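PDB 4O6R: aldehyde dehydrogenase from Burkholderia cenocepacia, which probably oxidises aldehydes to carboxylic acids with NAD(P)+ as electron acceptor, and here carries bound AMP. Local coordinates for residues Val20-Val30 with Lys41-Leu52; Trp165-Asn175 with Glu467-Thr477. One frame throughout, in Å; residues are numbered along the deposited sequence.

Overall arrangement
Interaction 1 and interaction 2 come one after the other along the chain and do not touch: their centres lie about 27 Å apart and their nearest atoms about 14 Å. Interaction 1 is local, joining the two strands of the hairpin 27-32/37-43 and the start of helix 47-66 at the periphery, about 24 Å from the centre of the chain. Interaction 2 bridges 291 intervening residues, setting helix 159-172 against helix 469-475 in the buried interior. Interaction 1 lies at the edge of the nucleotide-binding region, where AMP is bound, and interaction 2 uses a helix of it: between side chains, I28 lies about 4 Å from E183, and K166 about 4 Å from V154.

Interaction 1: Val20-Val30 with Lys41-Leu52; sequences VDAVDRGTIDV and KIAAATAADVDL
D49 OD1 accepts a nearly straight bond from V23 N (2.8 Å, 169° at the hydrogen) on its syn lone pair, tying the first turn of helix 47-66 to the loop that leads into an antiparallel beta hairpin. I28 and I42 form a hydrogen-bonded pair, and A44 N donates a hydrogen bond to G26 O. T27-A43 and D29-K41 flank it as non-hydrogen-bonded pairs. On the face carrying I28 and I42, V30 CG2 meets I42 CG2 at 3.8 Å and I28 CD1 presses on A44 CB; P186 and L187 pack against V30 and I42. V23 lies against one side of the helix, with CG1 on A48 CB and CG2 on L52 CD1, one turn apart. Its CG1 stands anti to the backbone N (chi1 161°), leaving CG2 beside that N and close to D49 OD1.

The second oxygen, D49 OD2, holds T46 N at 3.0 Å through its anti lone pair, so both carboxylate oxygens are engaged and its rotation is fixed. Waters extend this grip to D21 O, D24 N and T46 OG1. On the solvent side, K41 runs alongside D29, bending at chi4 (-68°) to bring NZ to 2.6 Å from D29 OD1.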
# COMPACT_ATOMS: atom_id res chain seq x y z
N VAL A 20 10.00 24.44 -33.42
CA VAL A 20 10.01 24.26 -34.86
C VAL A 20 8.67 24.61 -35.50
O VAL A 20 7.62 24.45 -34.85
CB VAL A 20 10.35 22.79 -35.26
CG1 VAL A 20 11.79 22.46 -34.92
CG2 VAL A 20 9.43 21.79 -34.57
N ASP A 21 8.70 25.09 -36.75
CA ASP A 21 7.47 25.29 -37.52
C ASP A 21 6.85 23.92 -37.85
O ASP A 21 7.52 22.89 -37.81
CB ASP A 21 7.74 26.03 -38.82
CG ASP A 21 8.22 27.45 -38.61
OD1 ASP A 21 7.97 28.05 -37.56
OD2 ASP A 21 8.88 27.97 -39.51
N ALA A 22 5.56 23.92 -38.18
CA ALA A 22 4.88 22.72 -38.68
C ALA A 22 5.43 22.32 -40.06
O ALA A 22 5.82 23.16 -40.85
CB ALA A 22 3.39 22.97 -38.76
N VAL A 23 5.47 21.02 -40.32
CA VAL A 23 5.87 20.47 -41.62
C VAL A 23 5.18 21.16 -42.82
O VAL A 23 5.86 21.54 -43.77
CB VAL A 23 5.61 18.94 -41.64
CG1 VAL A 23 5.53 18.36 -43.04
CG2 VAL A 23 6.69 18.24 -40.83
N ASP A 24 3.86 21.34 -42.75
CA ASP A 24 3.09 22.01 -43.83
C ASP A 24 3.10 23.54 -43.73
O ASP A 24 2.51 24.22 -44.55
CB ASP A 24 1.63 21.52 -43.82
CG ASP A 24 1.49 20.03 -44.14
OD1 ASP A 24 2.47 19.39 -44.60
OD2 ASP A 24 0.39 19.48 -43.92
N ARG A 25 3.74 24.07 -42.68
CA ARG A 25 3.92 25.50 -42.48
C ARG A 25 2.59 26.22 -42.17
O ARG A 25 2.50 27.44 -42.30
CB ARG A 25 4.67 26.14 -43.68
N GLY A 26 1.59 25.46 -41.74
CA GLY A 26 0.30 26.02 -41.35
C GLY A 26 0.37 26.77 -40.03
O GLY A 26 1.24 26.50 -39.18
N THR A 27 -0.55 27.70 -39.87
CA THR A 27 -0.72 28.41 -38.62
C THR A 27 -2.17 28.51 -38.20
O THR A 27 -3.08 28.27 -39.00
CB THR A 27 -0.16 29.83 -38.71
OG1 THR A 27 -0.82 30.53 -39.76
CG2 THR A 27 1.31 29.79 -38.96
N ILE A 28 -2.35 28.85 -36.93
CA ILE A 28 -3.65 29.12 -36.34
C ILE A 28 -3.60 30.45 -35.59
O ILE A 28 -2.63 30.74 -34.89
CB ILE A 28 -4.03 27.99 -35.40
CG1 ILE A 28 -4.41 26.76 -36.25
CG2 ILE A 28 -5.20 28.41 -34.54
CD1 ILE A 28 -4.54 25.46 -35.48
N ASP A 29 -4.65 31.27 -35.75
CA ASP A 29 -4.72 32.56 -35.05
C ASP A 29 -5.19 32.33 -33.61
O ASP A 29 -6.16 31.61 -33.39
CB ASP A 29 -5.68 33.53 -35.75
CG ASP A 29 -5.11 34.17 -37.01
OD1 ASP A 29 -3.99 33.86 -37.46
OD2 ASP A 29 -5.81 35.03 -37.56
N VAL A 30 -4.48 32.93 -32.64
CA VAL A 30 -4.83 32.83 -31.23
C VAL A 30 -5.43 34.15 -30.83
O VAL A 30 -4.80 35.19 -31.02
CB VAL A 30 -3.62 32.53 -30.35
CG1 VAL A 30 -4.03 32.50 -28.87
CG2 VAL A 30 -3.01 31.20 -30.78
N LYS A 41 -0.01 34.31 -34.20
CA LYS A 41 -0.24 33.05 -34.89
C LYS A 41 0.65 32.00 -34.24
O LYS A 41 1.76 32.31 -33.83
CB LYS A 41 0.12 33.19 -36.39
CG LYS A 41 -0.59 34.34 -37.09
CD LYS A 41 -0.25 34.39 -38.59
CE LYS A 41 -1.17 35.34 -39.33
NZ LYS A 41 -2.58 34.83 -39.37
N ILE A 42 0.15 30.77 -34.13
CA ILE A 42 0.99 29.65 -33.70
C ILE A 42 1.17 28.66 -34.84
O ILE A 42 0.35 28.59 -35.75
CB ILE A 42 0.37 28.85 -32.53
CG1 ILE A 42 -1.07 28.45 -32.83
CG2 ILE A 42 0.48 29.64 -31.23
CD1 ILE A 42 -1.50 27.20 -32.12
N ALA A 43 2.24 27.88 -34.79
CA ALA A 43 2.39 26.77 -35.70
C ALA A 43 1.25 25.75 -35.49
O ALA A 43 0.84 25.48 -34.35
CB ALA A 43 3.76 26.14 -35.54
N ALA A 44 0.70 25.23 -36.59
CA ALA A 44 -0.45 24.31 -36.57
C ALA A 44 -0.03 22.88 -36.91
O ALA A 44 0.17 22.52 -38.08
CB ALA A 44 -1.51 24.78 -37.55
N ALA A 45 0.11 22.04 -35.88
CA ALA A 45 0.53 20.66 -36.09
C ALA A 45 -0.52 19.86 -36.84
O ALA A 45 -1.72 19.97 -36.56
CB ALA A 45 0.83 19.99 -34.75
N THR A 46 -0.05 19.04 -37.77
CA THR A 46 -0.88 18.05 -38.45
C THR A 46 -0.26 16.68 -38.20
O THR A 46 0.68 16.56 -37.40
CB THR A 46 -0.97 18.33 -39.96
OG1 THR A 46 0.35 18.19 -40.57
CG2 THR A 46 -1.52 19.69 -40.19
N ALA A 47 -0.77 15.66 -38.87
CA ALA A 47 -0.35 14.28 -38.63
C ALA A 47 1.16 14.08 -38.76
O ALA A 47 1.77 13.41 -37.94
CB ALA A 47 -1.08 13.36 -39.58
N ALA A 48 1.77 14.69 -39.77
CA ALA A 48 3.21 14.55 -39.96
C ALA A 48 4.00 15.07 -38.76
O ALA A 48 5.07 14.55 -38.43
CB ALA A 48 3.65 15.26 -41.24
N ASP A 49 3.48 16.10 -38.10
CA ASP A 49 4.16 16.67 -36.94
C ASP A 49 3.97 15.79 -35.72
O ASP A 49 4.90 15.58 -34.94
CB ASP A 49 3.62 18.06 -36.63
CG ASP A 49 3.83 19.03 -37.79
OD1 ASP A 49 5.01 19.36 -38.08
OD2 ASP A 49 2.82 19.43 -38.40
N VAL A 50 2.77 15.26 -35.56
CA VAL A 50 2.55 14.26 -34.54
C VAL A 50 3.50 13.07 -34.72
O VAL A 50 4.08 12.58 -33.75
CB VAL A 50 1.09 13.77 -34.52
CG1 VAL A 50 0.93 12.60 -33.58
CG2 VAL A 50 0.19 14.92 -34.10
N ASP A 51 3.69 12.64 -35.96
CA ASP A 51 4.67 11.57 -36.23
C ASP A 51 6.09 11.92 -35.77
O ASP A 51 6.74 11.14 -35.12
CB ASP A 51 4.67 11.16 -37.71
CG ASP A 51 3.38 10.45 -38.12
OD1 ASP A 51 2.61 10.08 -37.23
OD2 ASP A 51 3.13 10.29 -39.34
N LEU A 52 6.54 13.13 -36.07
CA LEU A 52 7.84 13.59 -35.64
C LEU A 52 7.94 13.62 -34.11
O LEU A 52 8.96 13.25 -33.55
CB LEU A 52 8.16 14.98 -36.21
CG LEU A 52 8.38 15.02 -37.72
CD1 LEU A 52 8.49 16.45 -38.19
CD2 LEU A 52 9.64 14.26 -38.13
O HOH W 1 7.51 20.09 -37.38
O HOH W 2 2.12 20.41 -40.73
O HOH W 3 0.77 22.90 -40.69
O HOH W 4 -4.05 37.26 -38.42

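Interaction 2: Trp165-Asn175 with Glu467-Thr477; sequences WKMGPALAAGN and EMGFEAMHDYT
N175 ND2 bonds to Y476 O at 2.9 Å, almost straight (174° at the hydrogen) and on a lone pair in the carbonyl plane. Its second bond, to A170 O, also lies close to the plane of the amide; with N175 OD1 accepting from G148 N, the group is held flat. From the last helical turn, A170 CB sits over one face of the Y476 ring, 4.0 Å from its centroid, while P169 CB approaches obliquely. Y476 OH is bonded to Q152 and shares a water with K166 NZ.

Helix segments 165-172 and 469-475 cross at -63°, with P169 CB against A472 CB (3.7 Å) where they meet. Helix 159-172, which makes the beta-alpha-beta crossover between parallel strands 138-153 and 176-180, ends in a Schellman motif at G174; A173 CB touches both M473 CE and T477 CG2, about a right angle apart as seen from it. M473 gets there by bending at chi2 and chi3, which curls its methyl back against A172 and A173.

At the other end, K166 NZ makes a salt bridge to E467 OE2 (3.1 Å), on the syn lone pair, and a weaker bond to OE1. Beyond lies a Met-aromatic contact: M468 CE makes a CH-pi contact over the five-membered ring of W165, 3.3 Å from its centroid, with SD behind it on nearly the same normal, 4.4 Å from the centroid.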
# COMPACT_ATOMS: atom_id res chain seq x y z
N TRP A 165 -1.30 18.56 -14.40
CA TRP A 165 -2.14 17.39 -14.10
C TRP A 165 -1.81 16.19 -15.00
O TRP A 165 -1.80 15.04 -14.57
CB TRP A 165 -3.61 17.73 -14.26
CG TRP A 165 -4.18 18.62 -13.22
CD1 TRP A 165 -3.51 19.45 -12.35
CD2 TRP A 165 -5.56 18.79 -12.94
NE1 TRP A 165 -4.41 20.13 -11.55
CE2 TRP A 165 -5.68 19.73 -11.90
CE3 TRP A 165 -6.73 18.18 -13.44
CZ2 TRP A 165 -6.92 20.09 -11.34
CZ3 TRP A 165 -7.97 18.55 -12.90
CH2 TRP A 165 -8.05 19.49 -11.86
N LYS A 166 -1.57 16.49 -16.27
CA LYS A 166 -1.21 15.49 -17.27
C LYS A 166 0.24 15.02 -17.20
O LYS A 166 0.52 13.81 -17.08
CB LYS A 166 -1.42 16.09 -18.64
CG LYS A 166 -2.86 16.35 -18.97
CD LYS A 166 -3.59 15.07 -19.18
CE LYS A 166 -4.89 15.14 -18.45
NZ LYS A 166 -5.55 13.81 -18.43
N MET A 167 1.15 15.97 -17.28
CA MET A 167 2.54 15.64 -17.43
C MET A 167 3.23 15.26 -16.14
O MET A 167 4.19 14.49 -16.17
CB MET A 167 3.31 16.76 -18.14
CG MET A 167 2.79 16.97 -19.56
SD MET A 167 3.94 17.88 -20.61
CE MET A 167 3.60 19.56 -20.09
N GLY A 168 2.75 15.77 -15.01
CA GLY A 168 3.33 15.38 -13.72
C GLY A 168 3.44 13.87 -13.52
O GLY A 168 4.54 13.34 -13.39
N PRO A 169 2.30 13.16 -13.51
CA PRO A 169 2.40 11.74 -13.29
C PRO A 169 3.05 11.00 -14.44
O PRO A 169 3.80 10.06 -14.20
CB PRO A 169 0.94 11.30 -13.08
CG PRO A 169 0.10 12.35 -13.67
CD PRO A 169 0.90 13.61 -13.50
N ALA A 170 2.77 11.39 -15.67
CA ALA A 170 3.31 10.66 -16.84
C ALA A 170 4.83 10.65 -16.79
O ALA A 170 5.46 9.60 -16.99
CB ALA A 170 2.82 11.29 -18.13
N LEU A 171 5.40 11.82 -16.50
CA LEU A 171 6.85 12.02 -16.52
C LEU A 171 7.48 11.39 -15.31
O LEU A 171 8.49 10.69 -15.42
CB LEU A 171 7.19 13.51 -16.57
CG LEU A 171 6.90 14.17 -17.91
CD1 LEU A 171 7.08 15.69 -17.81
CD2 LEU A 171 7.77 13.57 -19.01
N ALA A 172 6.86 11.59 -14.15
CA ALA A 172 7.34 11.01 -12.91
C ALA A 172 7.47 9.51 -13.04
O ALA A 172 8.47 8.93 -12.61
CB ALA A 172 6.43 11.35 -11.75
N ALA A 173 6.50 8.90 -13.70
CA ALA A 173 6.45 7.44 -13.87
C ALA A 173 7.41 6.90 -14.91
O ALA A 173 7.54 5.69 -15.02
CB ALA A 173 5.05 7.00 -14.20
N GLY A 174 8.13 7.76 -15.63
CA GLY A 174 9.07 7.33 -16.63
C GLY A 174 8.58 7.22 -18.07
O GLY A 174 9.28 6.65 -18.90
N ASN A 175 7.42 7.79 -18.38
CA ASN A 175 6.94 7.84 -19.77
C ASN A 175 7.48 9.07 -20.46
O ASN A 175 7.84 10.04 -19.80
CB ASN A 175 5.43 7.92 -19.81
CG ASN A 175 4.77 6.75 -19.11
OD1 ASN A 175 4.68 5.67 -19.68
ND2 ASN A 175 4.33 6.96 -17.86
N GLU A 467 -6.87 11.46 -12.42
CA GLU A 467 -5.76 12.38 -12.24
C GLU A 467 -5.39 12.33 -10.76
O GLU A 467 -6.22 11.98 -9.95
CB GLU A 467 -6.11 13.84 -12.59
CG GLU A 467 -7.14 14.11 -13.69
CD GLU A 467 -6.58 14.25 -15.06
OE1 GLU A 467 -5.35 14.30 -15.22
OE2 GLU A 467 -7.39 14.31 -16.00
N MET A 468 -4.15 12.72 -10.45
CA MET A 468 -3.64 12.92 -9.11
C MET A 468 -3.25 11.63 -8.37
O MET A 468 -3.75 10.53 -8.63
CB MET A 468 -4.63 13.72 -8.25
CG MET A 468 -5.21 14.96 -8.90
SD MET A 468 -3.96 16.07 -9.55
CE MET A 468 -4.94 17.54 -9.66
N GLY A 469 -2.33 11.79 -7.44
CA GLY A 469 -2.07 10.77 -6.45
C GLY A 469 -1.39 9.52 -6.95
O GLY A 469 -0.91 9.44 -8.08
N PHE A 470 -1.36 8.53 -6.07
CA PHE A 470 -0.94 7.19 -6.45
C PHE A 470 -1.80 6.60 -7.56
O PHE A 470 -1.36 5.79 -8.34
CB PHE A 470 -0.93 6.27 -5.25
CG PHE A 470 0.16 6.58 -4.26
CD1 PHE A 470 1.46 6.15 -4.49
CD2 PHE A 470 -0.09 7.37 -3.14
CE1 PHE A 470 2.47 6.44 -3.60
CE2 PHE A 470 0.92 7.64 -2.24
CZ PHE A 470 2.19 7.18 -2.47
N GLU A 471 -3.05 7.00 -7.60
CA GLU A 471 -3.96 6.54 -8.63
C GLU A 471 -3.47 6.90 -10.04
O GLU A 471 -3.48 6.04 -10.93
CB GLU A 471 -5.35 7.07 -8.38
CG GLU A 471 -6.00 6.50 -7.12
CD GLU A 471 -5.65 7.26 -5.82
OE1 GLU A 471 -4.79 8.18 -5.81
OE2 GLU A 471 -6.29 6.95 -4.79
N ALA A 472 -3.02 8.14 -10.23
CA ALA A 472 -2.48 8.56 -11.52
C ALA A 472 -1.20 7.78 -11.82
O ALA A 472 -0.98 7.36 -12.94
CB ALA A 472 -2.18 10.05 -11.50
N MET A 473 -0.36 7.58 -10.81
CA MET A 473 0.88 6.78 -11.02
C MET A 473 0.57 5.37 -11.46
O MET A 473 1.25 4.83 -12.35
CB MET A 473 1.74 6.74 -9.77
CG MET A 473 2.27 8.07 -9.33
SD MET A 473 3.26 8.90 -10.57
CE MET A 473 4.75 7.89 -10.57
N HIS A 474 -0.45 4.77 -10.86
CA HIS A 474 -0.87 3.42 -11.28
C HIS A 474 -1.30 3.40 -12.77
O HIS A 474 -0.91 2.50 -13.52
CB HIS A 474 -1.99 2.93 -10.36
CG HIS A 474 -2.39 1.50 -10.59
ND1 HIS A 474 -1.78 0.45 -9.94
CD2 HIS A 474 -3.33 0.95 -11.39
CE1 HIS A 474 -2.35 -0.68 -10.31
NE2 HIS A 474 -3.28 -0.41 -11.20
N ASP A 475 -2.11 4.38 -13.17
CA ASP A 475 -2.66 4.46 -14.51
C ASP A 475 -1.58 4.85 -15.55
O ASP A 475 -1.84 4.78 -16.75
CB ASP A 475 -3.78 5.53 -14.60
CG ASP A 475 -5.05 5.18 -13.85
OD1 ASP A 475 -5.27 4.00 -13.47
OD2 ASP A 475 -5.89 6.13 -13.72
N TYR A 476 -0.43 5.34 -15.10
CA TYR A 476 0.71 5.62 -15.99
C TYR A 476 1.84 4.58 -15.93
O TYR A 476 2.93 4.81 -16.48
CB TYR A 476 1.24 7.06 -15.78
CG TYR A 476 0.43 8.03 -16.60
CD1 TYR A 476 0.57 8.04 -17.98
CD2 TYR A 476 -0.51 8.89 -16.02
CE1 TYR A 476 -0.18 8.91 -18.76
CE2 TYR A 476 -1.26 9.76 -16.80
CZ TYR A 476 -1.07 9.75 -18.19
OH TYR A 476 -1.79 10.56 -19.03
N THR A 477 1.56 3.44 -15.31
CA THR A 477 2.52 2.34 -15.28
C THR A 477 1.81 1.03 -15.62
O THR A 477 0.59 0.97 -15.75
CB THR A 477 3.22 2.22 -13.91
OG1 THR A 477 2.22 2.11 -12.87
CG2 THR A 477 4.11 3.42 -13.68
O HOH W 5 -2.44 14.40 -11.97
O HOH W 6 -3.03 12.82 -15.67
O HOH W 7 -3.65 11.83 -17.87